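Local coordinates for protein putative glycerophosphodiester phosphodiesterase (Galdieria sulphuraria, PDB 2O55) that belongs to the glycerophosphodiester phosphodiesterase family and is built as a TIM-type barrel of alternating strands and helices, at residues Val10-Glu18 with Val217-Asp225; Phe197-Val205 with Asp229-Val238. All coordinates share one frame; numbering follows the deposited sequence.

Contact 1: residues Val10-Glu18 with Val217-Asp225; sequences VGHRGVGKE and VWMPWIFDD. With SO4 (sulfate ion), chain B.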
loop_
_atom_site.group_PDB
_atom_site.type_symbol
_atom_site.label_atom_id
_atom_site.label_comp_id
_atom_site.label_asym_id
_atom_site.label_seq_id
_atom_site.Cartn_x
_atom_site.Cartn_y
_atom_site.Cartn_z
ATOM N N VAL A 10 2.046 -8.467 4.057
ATOM C CA VAL A 10 2.017 -7.009 3.953
ATOM C C VAL A 10 0.990 -6.467 4.941
ATOM O O VAL A 10 -0.195 -6.809 4.852
ATOM C CB VAL A 10 1.650 -6.531 2.550
ATOM C CG1 VAL A 10 1.709 -5.037 2.520
ATOM C CG2 VAL A 10 2.604 -7.090 1.542
ATOM N N GLY A 11 1.430 -5.635 5.882
ATOM C CA GLY A 11 0.523 -5.042 6.871
ATOM C C GLY A 11 -0.356 -3.952 6.275
ATOM O O GLY A 11 0.122 -2.839 6.016
ATOM N N HIS A 12 -1.635 -4.271 6.059
ATOM C CA HIS A 12 -2.573 -3.349 5.437
ATOM C C HIS A 12 -2.821 -2.137 6.332
ATOM O O HIS A 12 -3.361 -2.262 7.426
ATOM C CB HIS A 12 -3.894 -4.045 5.076
ATOM C CG HIS A 12 -4.688 -3.319 4.022
ATOM N ND1 HIS A 12 -5.880 -3.800 3.516
ATOM C CD2 HIS A 12 -4.447 -2.156 3.363
ATOM C CE1 HIS A 12 -6.345 -2.961 2.607
ATOM N NE2 HIS A 12 -5.495 -1.956 2.496
ATOM N N ARG A 13 -2.403 -0.968 5.847
ATOM C CA ARG A 13 -2.452 0.289 6.594
ATOM C C ARG A 13 -1.779 0.184 7.960
ATOM O O ARG A 13 -2.133 0.897 8.898
ATOM C CB ARG A 13 -3.894 0.795 6.691
ATOM C CG ARG A 13 -4.528 1.018 5.339
ATOM C CD ARG A 13 -5.893 1.593 5.496
ATOM N NE ARG A 13 -6.735 1.239 4.361
ATOM C CZ ARG A 13 -8.064 1.310 4.358
ATOM N NH1 ARG A 13 -8.690 1.716 5.443
ATOM N NH2 ARG A 13 -8.765 0.968 3.277
ATOM N N GLY A 14 -0.795 -0.708 8.044
ATOM C CA GLY A 14 -0.109 -1.036 9.290
ATOM C C GLY A 14 -0.602 -2.351 9.879
ATOM O O GLY A 14 -0.615 -3.390 9.213
ATOM N N VAL A 15 -1.006 -2.312 11.142
ATOM C CA VAL A 15 -1.480 -3.502 11.826
ATOM C C VAL A 15 -2.872 -3.838 11.339
ATOM O O VAL A 15 -3.555 -4.688 11.904
ATOM C CB VAL A 15 -1.546 -3.293 13.339
ATOM C CG1 VAL A 15 -0.180 -2.948 13.882
ATOM C CG2 VAL A 15 -2.577 -2.217 13.681
ATOM N N GLY A 16 -3.304 -3.151 10.293
ATOM C CA GLY A 16 -4.590 -3.454 9.679
ATOM C C GLY A 16 -5.729 -3.358 10.668
ATOM O O GLY A 16 -5.767 -2.430 11.481
ATOM N N LYS A 17 -6.639 -4.333 10.600
ATOM C CA LYS A 17 -7.856 -4.347 11.429
ATOM C C LYS A 17 -7.656 -5.003 12.801
ATOM O O LYS A 17 -8.633 -5.274 13.501
ATOM C CB LYS A 17 -9.039 -4.987 10.674
ATOM C CG LYS A 17 -9.754 -4.023 9.743
ATOM C CD LYS A 17 -10.757 -4.703 8.843
ATOM C CE LYS A 17 -12.150 -4.563 9.367
ATOM N NZ LYS A 17 -13.104 -5.045 8.335
ATOM N N GLU A 18 -6.407 -5.264 13.189
ATOM C CA GLU A 18 -6.153 -5.775 14.537
ATOM C C GLU A 18 -6.545 -4.676 15.544
ATOM O O GLU A 18 -6.662 -3.487 15.181
ATOM C CB GLU A 18 -4.693 -6.224 14.725
ATOM C CG GLU A 18 -4.150 -7.201 13.667
ATOM C CD GLU A 18 -4.448 -8.691 13.914
ATOM O OE1 GLU A 18 -5.333 -9.060 14.720
ATOM O OE2 GLU A 18 -3.777 -9.514 13.261
ATOM N N VAL A 217 -1.959 -10.810 -3.080
ATOM C CA VAL A 217 -3.384 -10.781 -2.759
ATOM C C VAL A 217 -3.704 -9.548 -1.925
ATOM O O VAL A 217 -3.001 -9.211 -0.945
ATOM C CB VAL A 217 -3.825 -12.009 -1.974
ATOM C CG1 VAL A 217 -5.314 -11.938 -1.716
ATOM C CG2 VAL A 217 -3.486 -13.262 -2.745
ATOM N N TRP A 218 -4.781 -8.889 -2.316
ATOM C CA TRP A 218 -5.219 -7.674 -1.669
ATOM C C TRP A 218 -6.537 -7.959 -0.944
ATOM O O TRP A 218 -7.499 -8.442 -1.559
ATOM C CB TRP A 218 -5.373 -6.576 -2.730
ATOM C CG TRP A 218 -5.823 -5.256 -2.205
ATOM C CD1 TRP A 218 -7.108 -4.881 -1.893
ATOM C CD2 TRP A 218 -5.000 -4.113 -1.946
ATOM N NE1 TRP A 218 -7.129 -3.577 -1.461
ATOM C CE2 TRP A 218 -5.850 -3.081 -1.485
ATOM C CE3 TRP A 218 -3.622 -3.852 -2.071
ATOM C CZ2 TRP A 218 -5.368 -1.817 -1.136
ATOM C CZ3 TRP A 218 -3.144 -2.580 -1.729
ATOM C CH2 TRP A 218 -4.015 -1.589 -1.266
HETATM N N MSE A 219 -6.577 -7.692 0.366
HETATM C CA MSE A 219 -7.846 -7.776 1.114
HETATM C C MSE A 219 -8.437 -6.378 1.290
HETATM O O MSE A 219 -7.839 -5.540 1.946
HETATM C CB MSE A 219 -7.658 -8.452 2.479
HETATM C CG MSE A 219 -6.876 -9.761 2.450
HETATM SE SE MSE A 219 -7.770 -11.208 1.512
HETATM C CE MSE A 219 -6.624 -12.629 2.075
ATOM N N PRO A 220 -9.618 -6.117 0.699
ATOM C CA PRO A 220 -10.208 -4.801 0.929
ATOM C C PRO A 220 -10.411 -4.583 2.414
ATOM O O PRO A 220 -10.486 -5.536 3.177
ATOM C CB PRO A 220 -11.571 -4.896 0.244
ATOM C CG PRO A 220 -11.458 -5.996 -0.726
ATOM C CD PRO A 220 -10.472 -6.965 -0.157
ATOM N N TRP A 221 -10.494 -3.336 2.832
ATOM C CA TRP A 221 -10.736 -3.080 4.220
ATOM C C TRP A 221 -12.065 -3.728 4.652
ATOM O O TRP A 221 -12.165 -4.304 5.747
ATOM C CB TRP A 221 -10.741 -1.578 4.454
ATOM C CG TRP A 221 -10.541 -1.194 5.868
ATOM C CD1 TRP A 221 -11.491 -0.719 6.728
ATOM C CD2 TRP A 221 -9.318 -1.256 6.606
ATOM N NE1 TRP A 221 -10.934 -0.478 7.958
ATOM C CE2 TRP A 221 -9.597 -0.797 7.914
ATOM C CE3 TRP A 221 -8.013 -1.662 6.294
ATOM C CZ2 TRP A 221 -8.610 -0.722 8.913
ATOM C CZ3 TRP A 221 -7.028 -1.590 7.297
ATOM C CH2 TRP A 221 -7.339 -1.124 8.586
ATOM N N ILE A 222 -13.072 -3.671 3.778
ATOM C CA ILE A 222 -14.396 -4.259 4.068
ATOM C C ILE A 222 -14.337 -5.722 4.558
ATOM O O ILE A 222 -15.232 -6.170 5.260
ATOM C CB ILE A 222 -15.424 -4.106 2.853
ATOM C CG1 ILE A 222 -16.875 -4.366 3.310
ATOM C CG2 ILE A 222 -15.039 -4.998 1.654
ATOM C CD1 ILE A 222 -17.966 -4.104 2.236
ATOM N N PHE A 223 -13.276 -6.435 4.207
ATOM C CA PHE A 223 -13.251 -7.883 4.279
ATOM C C PHE A 223 -12.377 -8.348 5.416
ATOM O O PHE A 223 -11.199 -8.025 5.439
ATOM C CB PHE A 223 -12.696 -8.420 2.958
ATOM C CG PHE A 223 -12.624 -9.921 2.880
ATOM C CD1 PHE A 223 -13.781 -10.682 2.715
ATOM C CD2 PHE A 223 -11.386 -10.573 2.939
ATOM C CE1 PHE A 223 -13.709 -12.062 2.632
ATOM C CE2 PHE A 223 -11.300 -11.946 2.855
ATOM C CZ PHE A 223 -12.455 -12.695 2.709
ATOM N N ASP A 224 -12.939 -9.111 6.354
ATOM C CA ASP A 224 -12.139 -9.633 7.455
ATOM C C ASP A 224 -11.540 -10.976 7.075
ATOM O O ASP A 224 -12.177 -12.014 7.234
ATOM C CB ASP A 224 -12.972 -9.771 8.734
ATOM C CG ASP A 224 -13.332 -8.419 9.368
ATOM O OD1 ASP A 224 -12.447 -7.531 9.481
ATOM O OD2 ASP A 224 -14.511 -8.270 9.785
ATOM N N ASP A 225 -10.310 -10.964 6.578
ATOM C CA ASP A 225 -9.662 -12.212 6.172
ATOM C C ASP A 225 -9.313 -13.091 7.365
ATOM O O ASP A 225 -8.812 -12.619 8.377
ATOM C CB ASP A 225 -8.452 -11.979 5.245
ATOM C CG ASP A 225 -7.424 -11.039 5.834
ATOM O OD1 ASP A 225 -7.816 -9.999 6.409
ATOM O OD2 ASP A 225 -6.218 -11.346 5.707
HETATM S S SO4 B . -9.106 -0.750 0.214
HETATM O O1 SO4 B . -9.356 -1.948 -0.567
HETATM O O2 SO4 B . -10.389 -0.319 0.727
HETATM O O3 SO4 B . -8.295 -1.091 1.363
HETATM O O4 SO4 B . -8.418 0.299 -0.545
#
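With chi1 of -161° Trp221 sets its CG opposite the backbone N, and the indole passes between two basic side chains, Arg13 on one face and Lys17 on the other. Arg13 reaches it by a chain extended from CG to NE, and its guanidinium lies flat on the indole, the planes only 10° apart. The nearest approach is at the ring fusion, where Arg13 NH1 stands 3.3 Å from Trp221 CD2. From the far side Lys17 CG rests over the six-membered ring, 3.6 Å from Trp221 CZ2, in a CH-pi contact. The lysine chain then bends in its outer half and carries NZ past the ring to Trp221 O, a hydrogen bond of 2.9 Å. A salt bridge joins the same NZ to Asp224 OD1 at 2.8 Å, although its hydrogen-bond geometry is weak; that carboxylate oxygen is also bonded to Tyr245. Each segment takes in the end of a barrel strand, 8-12 or 214-218, both parallel to strand 240-243 between them, and the loop that follows, so the indole sandwich lies at the strands' C-terminal ends, the side where barrels of this fold carry their active site. A sulfate ion, probably from the crystallisation liquor, is bound here. Trp218 NE1 points almost straight at its O1 (2.9 Å, 173° at the hydrogen), and Arg13 NH2 approaches O3 at 2.9 Å by a more bent bond; His56 supplies a further one. Arg13 NH1 forms a salt bridge with Glu23. The His12 ring takes the edge of Trp221 toward its face, an edge-to-face pair, while Asn244 hydrogen-bonds His12 ND1. His12 NE2 also comes to 3.6 Å from Trp218 CZ2, joining the three rings into one aromatic cluster.

Contact 2: residues Phe197-Val205 with Asp229-Val238; sequences FHYLTKEQV and DWKKCLELQV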
loop_
_atom_site.group_PDB
_atom_site.type_symbol
_atom_site.label_atom_id
_atom_site.label_comp_id
_atom_site.label_asym_id
_atom_site.label_seq_id
_atom_site.Cartn_x
_atom_site.Cartn_y
_atom_site.Cartn_z
ATOM N N PHE A 197 -8.888 -10.482 -3.541
ATOM C CA PHE A 197 -8.971 -11.873 -3.217
ATOM C C PHE A 197 -10.127 -12.556 -3.929
ATOM O O PHE A 197 -9.924 -13.592 -4.527
ATOM C CB PHE A 197 -9.071 -12.049 -1.706
ATOM C CG PHE A 197 -9.159 -13.488 -1.259
ATOM C CD1 PHE A 197 -10.288 -13.951 -0.572
ATOM C CD2 PHE A 197 -8.124 -14.378 -1.513
ATOM C CE1 PHE A 197 -10.373 -15.273 -0.144
ATOM C CE2 PHE A 197 -8.207 -15.697 -1.088
ATOM C CZ PHE A 197 -9.327 -16.149 -0.404
ATOM N N HIS A 198 -11.322 -11.982 -3.889
ATOM C CA HIS A 198 -12.490 -12.599 -4.529
ATOM C C HIS A 198 -12.356 -12.816 -6.053
ATOM O O HIS A 198 -13.041 -13.673 -6.587
ATOM C CB HIS A 198 -13.758 -11.804 -4.158
ATOM C CG HIS A 198 -15.005 -12.211 -4.899
ATOM N ND1 HIS A 198 -15.791 -13.281 -4.515
ATOM C CD2 HIS A 198 -15.633 -11.650 -5.966
ATOM C CE1 HIS A 198 -16.833 -13.377 -5.326
ATOM N NE2 HIS A 198 -16.763 -12.398 -6.214
ATOM N N TYR A 199 -11.468 -12.072 -6.729
ATOM C CA TYR A 199 -11.270 -12.131 -8.197
ATOM C C TYR A 199 -9.912 -12.689 -8.615
ATOM O O TYR A 199 -9.238 -12.105 -9.502
ATOM C CB TYR A 199 -11.302 -10.727 -8.797
ATOM C CG TYR A 199 -12.534 -9.928 -8.536
ATOM C CD1 TYR A 199 -12.661 -9.147 -7.378
ATOM C CD2 TYR A 199 -13.568 -9.915 -9.465
ATOM C CE1 TYR A 199 -13.806 -8.406 -7.149
ATOM C CE2 TYR A 199 -14.708 -9.181 -9.249
ATOM C CZ TYR A 199 -14.818 -8.437 -8.098
ATOM O OH TYR A 199 -15.959 -7.724 -7.924
ATOM N N LEU A 200 -9.479 -13.782 -7.982
ATOM C CA LEU A 200 -8.123 -14.301 -8.242
ATOM C C LEU A 200 -8.049 -15.811 -8.441
ATOM O O LEU A 200 -8.310 -16.586 -7.530
ATOM C CB LEU A 200 -7.097 -13.811 -7.200
ATOM C CG LEU A 200 -5.653 -14.231 -7.560
ATOM C CD1 LEU A 200 -5.144 -13.581 -8.865
ATOM C CD2 LEU A 200 -4.657 -14.014 -6.425
ATOM N N THR A 201 -7.648 -16.187 -9.650
ATOM C CA THR A 201 -7.570 -17.554 -10.133
ATOM C C THR A 201 -6.197 -18.111 -9.919
ATOM O O THR A 201 -5.234 -17.370 -9.985
ATOM C CB THR A 201 -7.735 -17.546 -11.641
ATOM O OG1 THR A 201 -8.806 -16.678 -11.976
ATOM C CG2 THR A 201 -8.036 -18.931 -12.189
ATOM N N LYS A 202 -6.111 -19.423 -9.699
ATOM C CA LYS A 202 -4.856 -20.192 -9.847
ATOM C C LYS A 202 -4.131 -19.840 -11.157
ATOM O O LYS A 202 -2.932 -19.573 -11.159
ATOM C CB LYS A 202 -5.133 -21.705 -9.855
ATOM C CG LYS A 202 -5.876 -22.274 -8.622
ATOM C CD LYS A 202 -5.235 -23.625 -8.141
ATOM C CE LYS A 202 -3.758 -23.402 -7.603
ATOM N NZ LYS A 202 -2.735 -23.436 -8.866
ATOM N N GLU A 203 -4.877 -19.843 -12.261
ATOM C CA GLU A 203 -4.332 -19.583 -13.577
ATOM C C GLU A 203 -3.777 -18.168 -13.769
ATOM O O GLU A 203 -2.786 -18.002 -14.478
ATOM C CB GLU A 203 -5.348 -19.961 -14.656
ATOM C CG GLU A 203 -5.186 -19.278 -16.029
ATOM C CD GLU A 203 -6.099 -18.036 -16.222
ATOM O OE1 GLU A 203 -5.573 -16.955 -16.616
ATOM O OE2 GLU A 203 -7.338 -18.139 -15.989
ATOM N N GLN A 204 -4.379 -17.149 -13.158
ATOM C CA GLN A 204 -3.762 -15.801 -13.191
ATOM C C GLN A 204 -2.390 -15.728 -12.477
ATOM O O GLN A 204 -1.416 -15.180 -13.026
ATOM C CB GLN A 204 -4.694 -14.746 -12.626
ATOM C CG GLN A 204 -5.945 -14.548 -13.441
ATOM C CD GLN A 204 -7.124 -14.253 -12.553
ATOM O OE1 GLN A 204 -7.124 -14.612 -11.382
ATOM N NE2 GLN A 204 -8.130 -13.600 -13.092
ATOM N N VAL A 205 -2.311 -16.303 -11.277
ATOM C CA VAL A 205 -1.033 -16.449 -10.581
ATOM C C VAL A 205 0.054 -17.047 -11.507
ATOM O O VAL A 205 1.185 -16.577 -11.524
ATOM C CB VAL A 205 -1.190 -17.252 -9.248
ATOM C CG1 VAL A 205 0.088 -17.235 -8.465
ATOM C CG2 VAL A 205 -2.299 -16.657 -8.394
ATOM N N ASP A 229 -9.228 -18.217 4.283
ATOM C CA ASP A 229 -8.825 -17.493 3.088
ATOM C C ASP A 229 -7.343 -17.681 2.834
ATOM O O ASP A 229 -6.881 -17.866 1.698
ATOM C CB ASP A 229 -9.142 -16.011 3.269
ATOM C CG ASP A 229 -10.534 -15.785 3.799
ATOM O OD1 ASP A 229 -11.473 -16.465 3.311
ATOM O OD2 ASP A 229 -10.686 -14.951 4.721
ATOM N N TRP A 230 -6.597 -17.631 3.918
ATOM C CA TRP A 230 -5.177 -17.858 3.879
ATOM C C TRP A 230 -4.853 -19.228 3.333
ATOM O O TRP A 230 -3.870 -19.389 2.627
ATOM C CB TRP A 230 -4.636 -17.676 5.286
ATOM C CG TRP A 230 -4.982 -16.318 5.809
ATOM C CD1 TRP A 230 -5.238 -15.198 5.062
ATOM C CD2 TRP A 230 -5.090 -15.927 7.173
ATOM N NE1 TRP A 230 -5.504 -14.137 5.881
ATOM C CE2 TRP A 230 -5.419 -14.553 7.185
ATOM C CE3 TRP A 230 -4.940 -16.596 8.387
ATOM C CZ2 TRP A 230 -5.602 -13.834 8.369
ATOM C CZ3 TRP A 230 -5.131 -15.886 9.563
ATOM C CH2 TRP A 230 -5.458 -14.521 9.545
ATOM N N LYS A 231 -5.699 -20.201 3.658
ATOM C CA LYS A 231 -5.601 -21.540 3.116
ATOM C C LYS A 231 -5.659 -21.483 1.602
ATOM O O LYS A 231 -4.830 -22.084 0.935
ATOM C CB LYS A 231 -6.692 -22.445 3.697
ATOM C CG LYS A 231 -6.159 -23.430 4.755
ATOM C CD LYS A 231 -7.168 -23.757 5.863
ATOM C CE LYS A 231 -6.800 -25.039 6.608
ATOM N NZ LYS A 231 -7.486 -26.256 6.059
ATOM N N LYS A 232 -6.610 -20.726 1.062
ATOM C CA LYS A 232 -6.733 -20.560 -0.389
ATOM C C LYS A 232 -5.552 -19.781 -0.964
ATOM O O LYS A 232 -4.995 -20.159 -1.996
ATOM C CB LYS A 232 -8.059 -19.887 -0.763
ATOM C CG LYS A 232 -8.325 -19.777 -2.277
ATOM C CD LYS A 232 -8.407 -21.186 -2.961
ATOM C CE LYS A 232 -8.989 -21.141 -4.392
ATOM N NZ LYS A 232 -10.411 -20.683 -4.418
ATOM N N CYS A 233 -5.160 -18.697 -0.302
ATOM C CA CYS A 233 -3.948 -17.984 -0.697
ATOM C C CYS A 233 -2.760 -18.893 -0.958
ATOM O O CYS A 233 -2.151 -18.772 -1.998
ATOM C CB CYS A 233 -3.599 -16.920 0.321
ATOM S SG CYS A 233 -4.733 -15.499 0.214
ATOM N N LEU A 234 -2.454 -19.805 -0.032
ATOM C CA LEU A 234 -1.404 -20.810 -0.231
ATOM C C LEU A 234 -1.659 -21.726 -1.430
ATOM O O LEU A 234 -0.759 -21.947 -2.236
ATOM C CB LEU A 234 -1.220 -21.689 1.000
ATOM C CG LEU A 234 -0.719 -21.157 2.343
ATOM C CD1 LEU A 234 -0.134 -22.302 3.152
ATOM C CD2 LEU A 234 0.330 -20.119 2.140
ATOM N N GLU A 235 -2.870 -22.268 -1.544
ATOM C CA GLU A 235 -3.263 -23.017 -2.734
ATOM C C GLU A 235 -2.951 -22.240 -4.007
ATOM O O GLU A 235 -2.385 -22.787 -4.945
ATOM C CB GLU A 235 -4.747 -23.414 -2.672
ATOM C CG GLU A 235 -5.063 -24.324 -1.461
ATOM C CD GLU A 235 -6.366 -25.157 -1.587
ATOM O OE1 GLU A 235 -6.763 -25.571 -2.710
ATOM O OE2 GLU A 235 -6.985 -25.429 -0.532
ATOM N N LEU A 236 -3.286 -20.955 -4.014
ATOM C CA LEU A 236 -2.987 -20.067 -5.139
ATOM C C LEU A 236 -1.499 -19.869 -5.402
ATOM O O LEU A 236 -1.107 -19.623 -6.530
ATOM C CB LEU A 236 -3.589 -18.700 -4.880
ATOM C CG LEU A 236 -5.092 -18.589 -5.010
ATOM C CD1 LEU A 236 -5.526 -17.237 -4.453
ATOM C CD2 LEU A 236 -5.484 -18.738 -6.463
ATOM N N GLN A 237 -0.684 -19.936 -4.351
ATOM C CA GLN A 237 0.767 -19.741 -4.445
ATOM C C GLN A 237 1.170 -18.289 -4.761
ATOM O O GLN A 237 2.162 -18.042 -5.442
ATOM C CB GLN A 237 1.400 -20.726 -5.452
ATOM C CG GLN A 237 1.401 -22.211 -5.050
ATOM C CD GLN A 237 2.811 -22.736 -4.743
ATOM O OE1 GLN A 237 3.402 -22.405 -3.700
ATOM N NE2 GLN A 237 3.355 -23.573 -5.649
ATOM N N VAL A 238 0.398 -17.334 -4.252
ATOM C CA VAL A 238 0.748 -15.910 -4.292
ATOM C C VAL A 238 2.053 -15.640 -3.548
ATOM O O VAL A 238 2.466 -16.447 -2.706
ATOM C CB VAL A 238 -0.361 -15.043 -3.661
ATOM C CG1 VAL A 238 -1.674 -15.333 -4.351
ATOM C CG2 VAL A 238 -0.487 -15.301 -2.158
#
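Leu236 sends its side chain from the last turn of helix 227-236 into the start of the opposing helix. Its CB lies 4.3 Å from Val205 CG2, and with CG opposite the carbonyl carbon (chi1 -73°) the branch is carried toward the 200-202 backbone. There the two methyls part: CD1 meets Leu200 CD2 at 3.9 Å, whereas CD2 sits against the main chain, 3.4 Å from Lys202 N and beside Thr201 C. Val205 CG1 packs against the backbone of the same leucine, 3.3 Å from Leu236 O. Leu200 CD2 reaches on to Val238 CG1, 3.9 Å away, which extends the apolar seam past the helix end, where Gln237 takes positive phi. At the other end of the seam, Phe197 CZ touches Asp229 CB at 3.7 Å; the ring meets Lys232 CB at its edge and has Cys233 SG obliquely beside it, 3.7 Å from CE2. Asp229 turns its carboxylate OD2 to Ser226 N. The seam thus joins the N-terminal end of helix 202-210, with the loop leading to it, to helix 227-236, while Val217 of the intervening strand 214-218 packs on Phe197, Leu200, Cys233 and Val238.

In the fold
The centres of contacts 1 and 2 lie about 16 Å apart, and their segments alternate along the chain: 10-18, 197-205, 217-225, 229-238. Strand 214-218 links them, since it follows helix 202-210, precedes helix 227-236, and its last two residues open the 217-225 segment. Direct bridges are Trp218 O to Phe197 N at 3.2 Å and Asp225 OD2 to Trp230 NE1 at 2.9 Å, both probable hydrogen bonds. Contact 1 is nearer the chain centre, about 10 Å against 19 Å, at the strand ends where the sulfate binds. It brings together the loops after strands 8-12 and 214-218, while contact 2 packs the helices before and after strand 214-218 in the outer layer.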